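Local coordinates for protein thiosulfate sulfurtransferase YnjE (Escherichia coli, PDB 2WLR) that catalyses the transfer of sulfur from thiosulfate to cyanide, yielding thiocyanate and sulfite, by way of a cysteine persulfide intermediate, at residues L106-A109 and S114-Q117; A29-W34 and L46-L51; Q36-P41 and G137-A142. All coordinates share one frame; numbering follows the deposited sequence.

Contact 1: L106-A109 and S114-Q117; sequences LSDA and SRLQ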
ATOM      1  N   LEU A 106      -3.170  -9.385  26.627  1.00 12.74           N
ATOM      2  CA  LEU A 106      -4.534  -9.713  26.235  1.00 12.01           C
ATOM      3  C   LEU A 106      -4.627 -11.229  26.317  1.00 12.68           C
ATOM      4  O   LEU A 106      -4.068 -11.936  25.466  1.00 12.98           O
ATOM      5  CB  LEU A 106      -4.870  -9.168  24.843  1.00 11.57           C
ATOM      6  CG  LEU A 106      -6.304  -9.414  24.369  1.00 13.04           C
ATOM      7  CD1 LEU A 106      -7.306  -8.740  25.232  1.00 15.36           C
ATOM      8  CD2 LEU A 106      -6.443  -8.921  22.917  1.00 13.71           C
ATOM      9  N   SER A 107      -5.263 -11.730  27.384  1.00 14.23           N
ATOM     10  CA  SER A 107      -5.122 -13.138  27.761  1.00 15.38           C
ATOM     11  C   SER A 107      -5.724 -14.097  26.761  1.00 15.60           C
ATOM     12  O   SER A 107      -5.151 -15.157  26.523  1.00 17.26           O
ATOM     13  CB  SER A 107      -5.709 -13.431  29.150  1.00 16.27           C
ATOM     14  OG  SER A 107      -7.034 -12.996  29.249  1.00 18.87           O
ATOM     15  N   ASP A 108      -6.824 -13.693  26.136  1.00 14.80           N
ATOM     16  CA  ASP A 108      -7.533 -14.552  25.183  1.00 13.86           C
ATOM     17  C   ASP A 108      -7.256 -14.179  23.720  1.00 12.67           C
ATOM     18  O   ASP A 108      -7.979 -14.600  22.832  1.00 11.45           O
ATOM     19  CB  ASP A 108      -9.058 -14.628  25.483  1.00 13.73           C
ATOM     20  CG  ASP A 108      -9.798 -13.308  25.276  1.00 15.27           C
ATOM     21  OD1 ASP A 108      -9.141 -12.236  25.224  1.00 15.02           O
ATOM     22  OD2 ASP A 108     -11.044 -13.344  25.129  1.00 18.28           O
ATOM     23  N   ALA A 109      -6.195 -13.409  23.473  1.00 11.30           N
ATOM     24  CA  ALA A 109      -5.864 -12.970  22.125  1.00 10.79           C
ATOM     25  C   ALA A 109      -5.725 -14.110  21.139  1.00 11.21           C
ATOM     26  O   ALA A 109      -5.017 -15.063  21.414  1.00 12.74           O
ATOM     27  CB  ALA A 109      -4.575 -12.175  22.126  1.00 10.93           C
ATOM     28  N   SER A 114     -13.025 -16.384  14.870  1.00 11.97           N
ATOM     29  CA  SER A 114     -14.194 -15.752  14.262  1.00 11.48           C
ATOM     30  C   SER A 114     -14.368 -14.258  14.554  1.00 11.17           C
ATOM     31  O   SER A 114     -15.036 -13.556  13.811  1.00 11.56           O
ATOM     32  CB  SER A 114     -15.484 -16.513  14.623  1.00 12.62           C
ATOM     33  OG  SER A 114     -15.828 -16.359  15.978  1.00 12.71           O
ATOM     34  N   ARG A 115     -13.723 -13.758  15.609  1.00 10.13           N
ATOM     35  CA  ARG A 115     -13.952 -12.380  16.014  1.00 10.75           C
ATOM     36  C   ARG A 115     -12.855 -11.470  15.445  1.00  9.94           C
ATOM     37  O   ARG A 115     -12.862 -10.289  15.701  1.00 11.61           O
ATOM     38  CB  ARG A 115     -14.064 -12.263  17.534  1.00 11.16           C
ATOM     39  CG  ARG A 115     -12.813 -12.487  18.291  1.00 11.77           C
ATOM     40  CD  ARG A 115     -12.986 -12.310  19.782  1.00 11.39           C
ATOM     41  NE  ARG A 115     -11.681 -12.274  20.429  1.00 11.88           N
ATOM     42  CZ  ARG A 115     -11.416 -12.555  21.697  1.00 12.80           C
ATOM     43  NH1 ARG A 115     -12.367 -12.895  22.552  1.00 16.27           N
ATOM     44  NH2 ARG A 115     -10.167 -12.449  22.115  1.00 14.77           N
ATOM     45  N   LEU A 116     -11.919 -12.020  14.680  1.00  9.04           N
ATOM     46  CA  LEU A 116     -10.796 -11.218  14.159  1.00  8.96           C
ATOM     47  C   LEU A 116     -11.207 -10.378  12.973  1.00  9.97           C
ATOM     48  O   LEU A 116     -12.134 -10.730  12.239  1.00 12.00           O
ATOM     49  CB  LEU A 116      -9.618 -12.133  13.793  1.00  8.02           C
ATOM     50  CG  LEU A 116      -9.069 -12.914  14.988  1.00  6.93           C
ATOM     51  CD1 LEU A 116      -8.041 -13.938  14.553  1.00  8.69           C
ATOM     52  CD2 LEU A 116      -8.479 -12.022  16.072  1.00  9.67           C
ATOM     53  N   GLN A 117     -10.495  -9.267  12.811  1.00  9.65           N
ATOM     54  CA  GLN A 117     -10.705  -8.290  11.763  1.00 10.86           C
ATOM     55  C   GLN A 117      -9.519  -8.292  10.811  1.00 10.74           C
ATOM     56  O   GLN A 117      -8.384  -8.387  11.226  1.00 10.62           O
ATOM     57  CB  GLN A 117     -10.850  -6.877  12.339  1.00 11.58           C
ATOM     58  CG  GLN A 117     -11.811  -6.720  13.501  1.00 15.13           C
ATOM     59  CD  GLN A 117     -13.205  -7.134  13.192  1.00 19.97           C
ATOM     60  OE1 GLN A 117     -13.731  -8.097  13.781  1.00 26.63           O
ATOM     61  NE2 GLN A 117     -13.836  -6.414  12.282  1.00 20.83           N
TER

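Contact 2: A29-W34 and L46-L51; sequences AFYNGW and LAALNL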
ATOM      1  N   ALA A  29       1.891  -7.987   8.210  1.00  7.14           N
ATOM      2  CA  ALA A  29       1.308  -8.995   7.374  1.00  6.06           C
ATOM      3  C   ALA A  29       0.270  -9.787   8.136  1.00  6.69           C
ATOM      4  O   ALA A  29      -0.813 -10.054   7.634  1.00  6.69           O
ATOM      5  CB  ALA A  29       2.362  -9.922   6.853  1.00  5.92           C
ATOM      6  N   PHE A  30       0.597 -10.123   9.376  1.00  6.52           N
ATOM      7  CA  PHE A  30      -0.306 -10.942  10.197  1.00  6.85           C
ATOM      8  C   PHE A  30      -1.447 -10.087  10.738  1.00  6.62           C
ATOM      9  O   PHE A  30      -2.592 -10.517  10.765  1.00  7.89           O
ATOM     10  CB  PHE A  30       0.464 -11.690  11.282  1.00  7.86           C
ATOM     11  CG  PHE A  30       1.601 -12.522  10.746  1.00  8.89           C
ATOM     12  CD1 PHE A  30       1.381 -13.431   9.737  1.00  9.68           C
ATOM     13  CD2 PHE A  30       2.878 -12.334  11.205  1.00 15.31           C
ATOM     14  CE1 PHE A  30       2.418 -14.180   9.205  1.00 10.36           C
ATOM     15  CE2 PHE A  30       3.926 -13.091  10.695  1.00 17.41           C
ATOM     16  CZ  PHE A  30       3.690 -14.004   9.692  1.00 14.81           C
ATOM     17  N   TYR A  31      -1.146  -8.892  11.168  1.00  6.29           N
ATOM     18  CA  TYR A  31      -2.181  -7.935  11.552  1.00  6.25           C
ATOM     19  C   TYR A  31      -3.189  -7.767  10.412  1.00  7.36           C
ATOM     20  O   TYR A  31      -4.383  -7.724  10.641  1.00  7.84           O
ATOM     21  CB  TYR A  31      -1.529  -6.589  11.896  1.00  6.76           C
ATOM     22  CG  TYR A  31      -2.467  -5.461  12.235  1.00  6.23           C
ATOM     23  CD1 TYR A  31      -2.992  -5.293  13.487  1.00  6.27           C
ATOM     24  CD2 TYR A  31      -2.821  -4.555  11.272  1.00  6.95           C
ATOM     25  CE1 TYR A  31      -3.812  -4.257  13.800  1.00  6.27           C
ATOM     26  CE2 TYR A  31      -3.674  -3.495  11.579  1.00  6.54           C
ATOM     27  CZ  TYR A  31      -4.151  -3.365  12.831  1.00  6.73           C
ATOM     28  OH  TYR A  31      -5.005  -2.316  13.152  1.00  8.49           O
ATOM     29  N   ASN A  32      -2.695  -7.654   9.182  1.00  6.83           N
ATOM     30  CA  ASN A  32      -3.562  -7.425   8.029  1.00  6.61           C
ATOM     31  C   ASN A  32      -4.496  -8.594   7.723  1.00  7.38           C
ATOM     32  O   ASN A  32      -5.522  -8.423   7.063  1.00  8.29           O
ATOM     33  CB  ASN A  32      -2.752  -7.106   6.774  1.00  7.27           C
ATOM     34  CG  ASN A  32      -2.029  -5.778   6.833  1.00  8.45           C
ATOM     35  OD1 ASN A  32      -2.385  -4.885   7.615  1.00  8.40           O
ATOM     36  ND2 ASN A  32      -1.090  -5.599   5.916  1.00  9.60           N
ATOM     37  N   GLY A  33      -4.101  -9.797   8.124  1.00  6.83           N
ATOM     38  CA  GLY A  33      -4.923 -10.977   7.851  1.00  5.65           C
ATOM     39  C   GLY A  33      -4.192 -12.230   7.436  1.00  6.15           C
ATOM     40  O   GLY A  33      -4.793 -13.296   7.471  1.00  7.97           O
ATOM     41  N   TRP A  34      -2.931 -12.170   7.061  1.00  5.93           N
ATOM     42  CA  TRP A  34      -2.216 -13.395   6.706  1.00  6.27           C
ATOM     43  C   TRP A  34      -2.157 -14.290   7.938  1.00  7.88           C
ATOM     44  O   TRP A  34      -1.728 -13.888   8.998  1.00  8.68           O
ATOM     45  CB  TRP A  34      -0.819 -13.116   6.232  1.00  6.80           C
ATOM     46  CG  TRP A  34      -0.797 -12.503   4.885  1.00  7.22           C
ATOM     47  CD1 TRP A  34      -0.599 -11.179   4.586  1.00  7.12           C
ATOM     48  CD2 TRP A  34      -1.000 -13.164   3.629  1.00  8.50           C
ATOM     49  NE1 TRP A  34      -0.690 -10.990   3.263  1.00  6.93           N
ATOM     50  CE2 TRP A  34      -0.879 -12.188   2.630  1.00  7.80           C
ATOM     51  CE3 TRP A  34      -1.230 -14.489   3.249  1.00  8.61           C
ATOM     52  CZ2 TRP A  34      -1.020 -12.476   1.273  1.00  9.11           C
ATOM     53  CZ3 TRP A  34      -1.379 -14.773   1.925  1.00  8.40           C
ATOM     54  CH2 TRP A  34      -1.228 -13.788   0.935  1.00  9.18           C
ATOM     55  N   LEU A  46     -10.519  -6.814  17.467  1.00  9.85           N
ATOM     56  CA  LEU A  46     -11.300  -5.624  17.192  1.00 11.21           C
ATOM     57  C   LEU A  46     -10.673  -4.344  17.734  1.00 11.30           C
ATOM     58  O   LEU A  46     -10.343  -4.239  18.916  1.00 12.15           O
ATOM     59  CB  LEU A  46     -12.734  -5.798  17.730  1.00 11.99           C
ATOM     60  CG  LEU A  46     -13.706  -4.648  17.504  1.00 12.82           C
ATOM     61  CD1 LEU A  46     -14.018  -4.459  16.019  1.00 14.46           C
ATOM     62  CD2 LEU A  46     -14.997  -4.956  18.282  1.00 17.75           C
ATOM     63  N   ALA A  47     -10.508  -3.399  16.822  1.00 12.22           N
ATOM     64  CA  ALA A  47      -9.983  -2.080  17.120  1.00 11.81           C
ATOM     65  C   ALA A  47      -8.510  -2.081  17.536  1.00 11.27           C
ATOM     66  O   ALA A  47      -7.992  -1.045  17.947  1.00 13.49           O
ATOM     67  CB  ALA A  47     -10.869  -1.353  18.161  1.00 13.25           C
ATOM     68  N   ALA A  48      -7.814  -3.220  17.368  1.00  9.94           N
ATOM     69  CA  ALA A  48      -6.416  -3.297  17.794  1.00  8.69           C
ATOM     70  C   ALA A  48      -5.565  -2.368  16.952  1.00  7.59           C
ATOM     71  O   ALA A  48      -5.813  -2.142  15.773  1.00  8.75           O
ATOM     72  CB  ALA A  48      -5.841  -4.690  17.616  1.00  8.17           C
ATOM     73  N   LEU A  49      -4.537  -1.872  17.618  1.00  8.34           N
ATOM     74  CA  LEU A  49      -3.450  -1.148  16.969  1.00  8.39           C
ATOM     75  C   LEU A  49      -2.369  -2.162  16.583  1.00  8.74           C
ATOM     76  O   LEU A  49      -2.276  -3.238  17.188  1.00  9.87           O
ATOM     77  CB  LEU A  49      -2.863  -0.062  17.913  1.00  9.09           C
ATOM     78  CG  LEU A  49      -3.899   0.903  18.504  1.00 10.36           C
ATOM     79  CD1 LEU A  49      -3.206   1.911  19.411  1.00 12.86           C
ATOM     80  CD2 LEU A  49      -4.729   1.597  17.412  1.00 13.06           C
ATOM     81  N   ASN A  50      -1.528  -1.802  15.623  1.00  7.58           N
ATOM     82  CA  ASN A  50      -0.376  -2.619  15.239  1.00  6.78           C
ATOM     83  C   ASN A  50       0.873  -1.834  15.622  1.00  6.39           C
ATOM     84  O   ASN A  50       1.140  -0.728  15.089  1.00  7.03           O
ATOM     85  CB  ASN A  50      -0.386  -2.870  13.744  1.00  5.64           C
ATOM     86  CG  ASN A  50       0.620  -3.958  13.277  1.00  5.69           C
ATOM     87  OD1 ASN A  50       1.079  -4.837  14.081  1.00  9.19           O
ATOM     88  ND2 ASN A  50       0.941  -3.908  12.031  1.00  4.44           N
ATOM     89  N   LEU A  51       1.662  -2.437  16.486  1.00  7.71           N
ATOM     90  CA  LEU A  51       2.970  -1.888  16.833  1.00  8.01           C
ATOM     91  C   LEU A  51       3.922  -3.054  16.815  1.00  8.32           C
ATOM     92  O   LEU A  51       4.108  -3.739  17.829  1.00  8.68           O
ATOM     93  CB  LEU A  51       2.960  -1.192  18.196  1.00  8.41           C
ATOM     94  CG  LEU A  51       4.239  -0.443  18.587  1.00  9.58           C
ATOM     95  CD1 LEU A  51       4.638   0.630  17.576  1.00 11.67           C
ATOM     96  CD2 LEU A  51       4.113   0.183  19.986  1.00 11.33           C
TER

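Contact 3: Q36-P41 and G137-A142; sequences QTLNGP and GKEVTA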
ATOM      1  N   GLN A  36      -0.623 -17.115  10.428  1.00  8.56           N
ATOM      2  CA  GLN A  36       0.730 -17.519  10.770  1.00  9.26           C
ATOM      3  C   GLN A  36       1.005 -18.975  10.374  1.00  9.43           C
ATOM      4  O   GLN A  36       2.158 -19.366  10.290  1.00 10.95           O
ATOM      5  CB  GLN A  36       1.000 -17.280  12.252  1.00  9.70           C
ATOM      6  CG  GLN A  36       0.904 -15.774  12.625  1.00 11.06           C
ATOM      7  CD  GLN A  36       1.263 -15.489  14.051  1.00 10.48           C
ATOM      8  OE1 GLN A  36       0.393 -15.234  14.886  1.00 11.79           O
ATOM      9  NE2 GLN A  36       2.568 -15.476  14.333  1.00 11.92           N
ATOM     10  N   THR A  37      -0.060 -19.755  10.205  1.00  9.19           N
ATOM     11  CA  THR A  37       0.019 -21.161   9.741  1.00  9.13           C
ATOM     12  C   THR A  37      -1.200 -21.374   8.855  1.00  9.10           C
ATOM     13  O   THR A  37      -2.180 -20.639   8.934  1.00 10.11           O
ATOM     14  CB  THR A  37      -0.103 -22.155  10.904  1.00  9.54           C
ATOM     15  OG1 THR A  37      -1.315 -21.903  11.620  1.00 11.80           O
ATOM     16  CG2 THR A  37       1.089 -22.031  11.850  1.00 10.80           C
ATOM     17  N   LEU A  38      -1.163 -22.391   8.005  1.00  8.72           N
ATOM     18  CA  LEU A  38      -2.287 -22.666   7.110  1.00  9.48           C
ATOM     19  C   LEU A  38      -3.590 -22.857   7.875  1.00 10.60           C
ATOM     20  O   LEU A  38      -3.612 -23.607   8.864  1.00 11.09           O
ATOM     21  CB  LEU A  38      -1.985 -23.928   6.293  1.00  9.60           C
ATOM     22  CG  LEU A  38      -0.993 -23.776   5.187  1.00 11.42           C
ATOM     23  CD1 LEU A  38      -0.610 -25.135   4.626  1.00 12.99           C
ATOM     24  CD2 LEU A  38      -1.495 -22.828   4.073  1.00 13.08           C
ATOM     25  N   ASN A  39      -4.649 -22.163   7.433  1.00 12.16           N
ATOM     26  CA  ASN A  39      -5.975 -22.182   8.018  1.00 12.89           C
ATOM     27  C   ASN A  39      -6.025 -21.672   9.461  1.00 12.18           C
ATOM     28  O   ASN A  39      -7.026 -21.875  10.162  1.00 14.10           O
ATOM     29  CB  ASN A  39      -6.622 -23.580   7.911  1.00 13.71           C
ATOM     30  CG  ASN A  39      -6.786 -24.050   6.486  1.00 16.78           C
ATOM     31  OD1 ASN A  39      -6.245 -25.102   6.103  1.00 22.64           O
ATOM     32  ND2 ASN A  39      -7.502 -23.278   5.687  1.00 20.47           N
ATOM     33  N   GLY A  40      -4.948 -21.006   9.888  1.00 11.39           N
ATOM     34  CA  GLY A  40      -4.882 -20.395  11.193  1.00 10.71           C
ATOM     35  C   GLY A  40      -5.649 -19.097  11.303  1.00 10.13           C
ATOM     36  O   GLY A  40      -6.201 -18.620  10.344  1.00 11.19           O
ATOM     37  N   PRO A  41      -5.672 -18.529  12.501  1.00  9.46           N
ATOM     38  CA  PRO A  41      -6.381 -17.281  12.713  1.00  9.73           C
ATOM     39  C   PRO A  41      -5.927 -16.190  11.729  1.00  9.45           C
ATOM     40  O   PRO A  41      -4.738 -16.084  11.406  1.00  9.14           O
ATOM     41  CB  PRO A  41      -6.003 -16.921  14.155  1.00 10.06           C
ATOM     42  CG  PRO A  41      -5.652 -18.183  14.790  1.00 11.59           C
ATOM     43  CD  PRO A  41      -5.045 -19.025  13.734  1.00 10.25           C
ATOM     44  N   GLY A 137       7.237 -24.421  -3.977  1.00 19.89           N
ATOM     45  CA  GLY A 137       6.193 -25.409  -4.225  1.00 19.41           C
ATOM     46  C   GLY A 137       5.396 -25.814  -3.001  1.00 19.13           C
ATOM     47  O   GLY A 137       4.735 -26.846  -3.011  1.00 19.92           O
ATOM     48  N   LYS A 138       5.437 -25.005  -1.942  1.00 18.05           N
ATOM     49  CA  LYS A 138       4.685 -25.292  -0.743  1.00 17.97           C
ATOM     50  C   LYS A 138       3.256 -24.800  -0.882  1.00 16.69           C
ATOM     51  O   LYS A 138       2.973 -23.897  -1.686  1.00 16.45           O
ATOM     52  CB  LYS A 138       5.309 -24.629   0.490  1.00 18.32           C
ATOM     53  CG  LYS A 138       6.678 -25.142   0.847  1.00 21.57           C
ATOM     54  CD  LYS A 138       7.115 -24.609   2.207  1.00 26.80           C
ATOM     55  CE  LYS A 138       8.609 -24.787   2.437  1.00 29.51           C
ATOM     56  NZ  LYS A 138       9.093 -26.130   2.059  1.00 32.59           N
ATOM     57  N   GLU A 139       2.363 -25.395  -0.098  1.00 15.23           N
ATOM     58  CA  GLU A 139       1.006 -24.888   0.050  1.00 15.16           C
ATOM     59  C   GLU A 139       1.049 -23.590   0.843  1.00 13.98           C
ATOM     60  O   GLU A 139       1.650 -23.541   1.911  1.00 14.46           O
ATOM     61  CB  GLU A 139       0.100 -25.886   0.782  1.00 15.49           C
ATOM     62  CG  GLU A 139      -1.361 -25.514   0.759  1.00 18.34           C
ATOM     63  CD  GLU A 139      -2.260 -26.504   1.485  1.00 21.21           C
ATOM     64  OE1 GLU A 139      -1.838 -27.643   1.773  1.00 23.05           O
ATOM     65  OE2 GLU A 139      -3.413 -26.134   1.766  1.00 23.72           O
ATOM     66  N   VAL A 140       0.403 -22.557   0.312  1.00 12.31           N
ATOM     67  CA  VAL A 140       0.279 -21.260   0.979  1.00 11.84           C
ATOM     68  C   VAL A 140      -1.147 -20.805   0.967  1.00 11.20           C
ATOM     69  O   VAL A 140      -1.955 -21.217   0.127  1.00 12.29           O
ATOM     70  CB  VAL A 140       1.165 -20.187   0.274  1.00 12.00           C
ATOM     71  CG1 VAL A 140       2.644 -20.592   0.255  1.00 14.34           C
ATOM     72  CG2 VAL A 140       0.650 -19.914  -1.142  1.00 12.17           C
ATOM     73  N   THR A 141      -1.468 -19.914   1.901  1.00 10.57           N
ATOM     74  CA  THR A 141      -2.748 -19.248   1.950  1.00 10.06           C
ATOM     75  C   THR A 141      -2.963 -18.438   0.675  1.00 10.12           C
ATOM     76  O   THR A 141      -2.011 -17.814   0.182  1.00 10.52           O
ATOM     77  CB  THR A 141      -2.811 -18.290   3.153  1.00  9.88           C
ATOM     78  OG1 THR A 141      -2.589 -19.020   4.362  1.00 10.04           O
ATOM     79  CG2 THR A 141      -4.118 -17.546   3.260  1.00 10.69           C
ATOM     80  N   ALA A 142      -4.185 -18.432   0.169  1.00  9.99           N
ATOM     81  CA  ALA A 142      -4.556 -17.597  -0.988  1.00 10.66           C
ATOM     82  C   ALA A 142      -3.591 -17.814  -2.142  1.00 12.25           C
ATOM     83  O   ALA A 142      -3.088 -16.886  -2.772  1.00 11.33           O
ATOM     84  CB  ALA A 142      -4.609 -16.132  -0.569  1.00 10.82           C
TER
HETATM   85  O   HOH W   1      -4.723 -20.528   5.098  1.00 16.01           O

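Contact 1: L106-A109 and S114-Q117
First torsions of 67° in Asp108 and 70° in Arg115 turn each CG in over its own backbone, flanked by N and C. From there Arg115 runs out fully extended from CG to NE, long enough to bring its guanidinium across to the carboxylate of Asp108. The two side chains cross roughly at a right angle and form a salt bridge through a single hydrogen bond, NH1 of Arg115 to OD2 of Asp108, at 2.9 Å. The N-H...O angle is a fairly straight 160°. OD2 lies almost exactly in the guanidinium plane but is itself met from well above the carboxylate plane, so the groups do not form the flat, two-pronged pair. Both groups have further partners: Asp108 OD1 takes a hydrogen bond from Leu12 N, and Arg115 NE makes a second salt bridge to Glu45 OE1. An arginine suits this place because its several N-H groups can serve two acids at once. Asp108 sits in the type I turn Leu106-Ala109, closed by Ala109 N to Leu106 O at 3.3 Å. This is a surface salt bridge that ties the turn following strand 103-105 to the 3-10 segment that includes Ser114 and Arg115, within the first rhodanese domain.

Contact 2: A29-W34 and L46-L51
In the beta-alpha-beta unit formed by strand 21-24, helix 28-32 and strand 49-50, Tyr31 reaches from the helix to Ala48, just before the edge strand, and to Leu49 and Asn50 within it. Its CG stands anti to the backbone N (chi1 176°), which directs the ring toward segment 46-51. Asn50 CB lies over the middle of one ring face, 3.5 Å from the centroid of the Tyr31 ring, in a CH-pi contact. The flat amide of Asn50 continues past the ring toward the tyrosine backbone, its plane only 3° from that of the ring, with Asn50 CG 3.6 Å from Tyr31 CG. The Tyr31 ring also stacks on His44. At the far end Tyr31 OH donates to Ala48 O at 2.7 Å, tilted 28° out of the carbonyl plane, and Ala48 CB packs 4.3 Å from CE1 of Tyr31. The helix ends just beyond in a Schellman motif, where Gly33, with positive phi, allows Trp34 N to bond back to Ala29 O at 3.0 Å. Tyrosine thus serves two needs in a buried setting: one face takes the CB and flat amide of Asn50, and its hydroxyl supplies a donor to the carbonyl of Ala48.

Contact 3: Q36-P41 and G137-A142
Van der Waals packing carries most of this contact, and Leu38 supplies it with both methyls, set side by side along residues 139-141. A chi1 of -75°, with CG anti to the carbonyl carbon, brings the side-chain end toward these residues. CD1 rests against the extended aliphatic part of Glu139 and over the face of its carboxylate, 3.8 Å from Glu139 CD. CD2 instead presses on the peptide link between Val140 and Thr141, at 3.6 Å from Thr141 N.

Polar contact between the loops is carried by a water, with no direct hydrogen bond. It accepts from Asn39 N at 2.9 Å and lies 2.7 Å from Thr141 OG1, a hydrogen bond in which either partner may be the donor. A chi1 of -58° holds that hydroxyl beside the threonine backbone N. Trp130 of helix 128-135 holds the Thr141 carbonyl, donating from NE1 to Thr141 O.

Local backbone bonding shapes the loop of residues 36-41: Thr37-Gly40 is a type II turn, closed by Gly40 N to Thr37 O at 3.0 Å. Asn39, a residue that accepts positive phi readily, occupies its third position, and Gly40 brings no CB against Thr37 OG1.

Leu38 and Glu139 also touch a crystal neighbour, which may influence their conformations. The chemistry implies a small junction between the first and second rhodanese domains, apolar at Leu38 and water-mediated at Asn39 and Thr141.

In the fold
Contact 2 is the buried one, inside a beta-alpha-beta unit; contact 1 lies at the surface of the same rhodanese domain, and contact 3 joins that domain to the next. Chemistry follows place: an aromatic face and one hydroxyl-carbonyl bond in the interior, a charged pair at the surface, leucine methyls on a glutamate and a peptide, plus one water, between domains. The three adjoin. Leu116 CD1 of contact 1 packs 3.6 Å from Pro41 CB of contact 3, and Gln117 CG lies 3.9 Å from Leu46 CA of contact 2. Contacts 2 and 3 alternate along the chain and meet where Trp34 CZ3 lies 3.6 Å from Thr141 O.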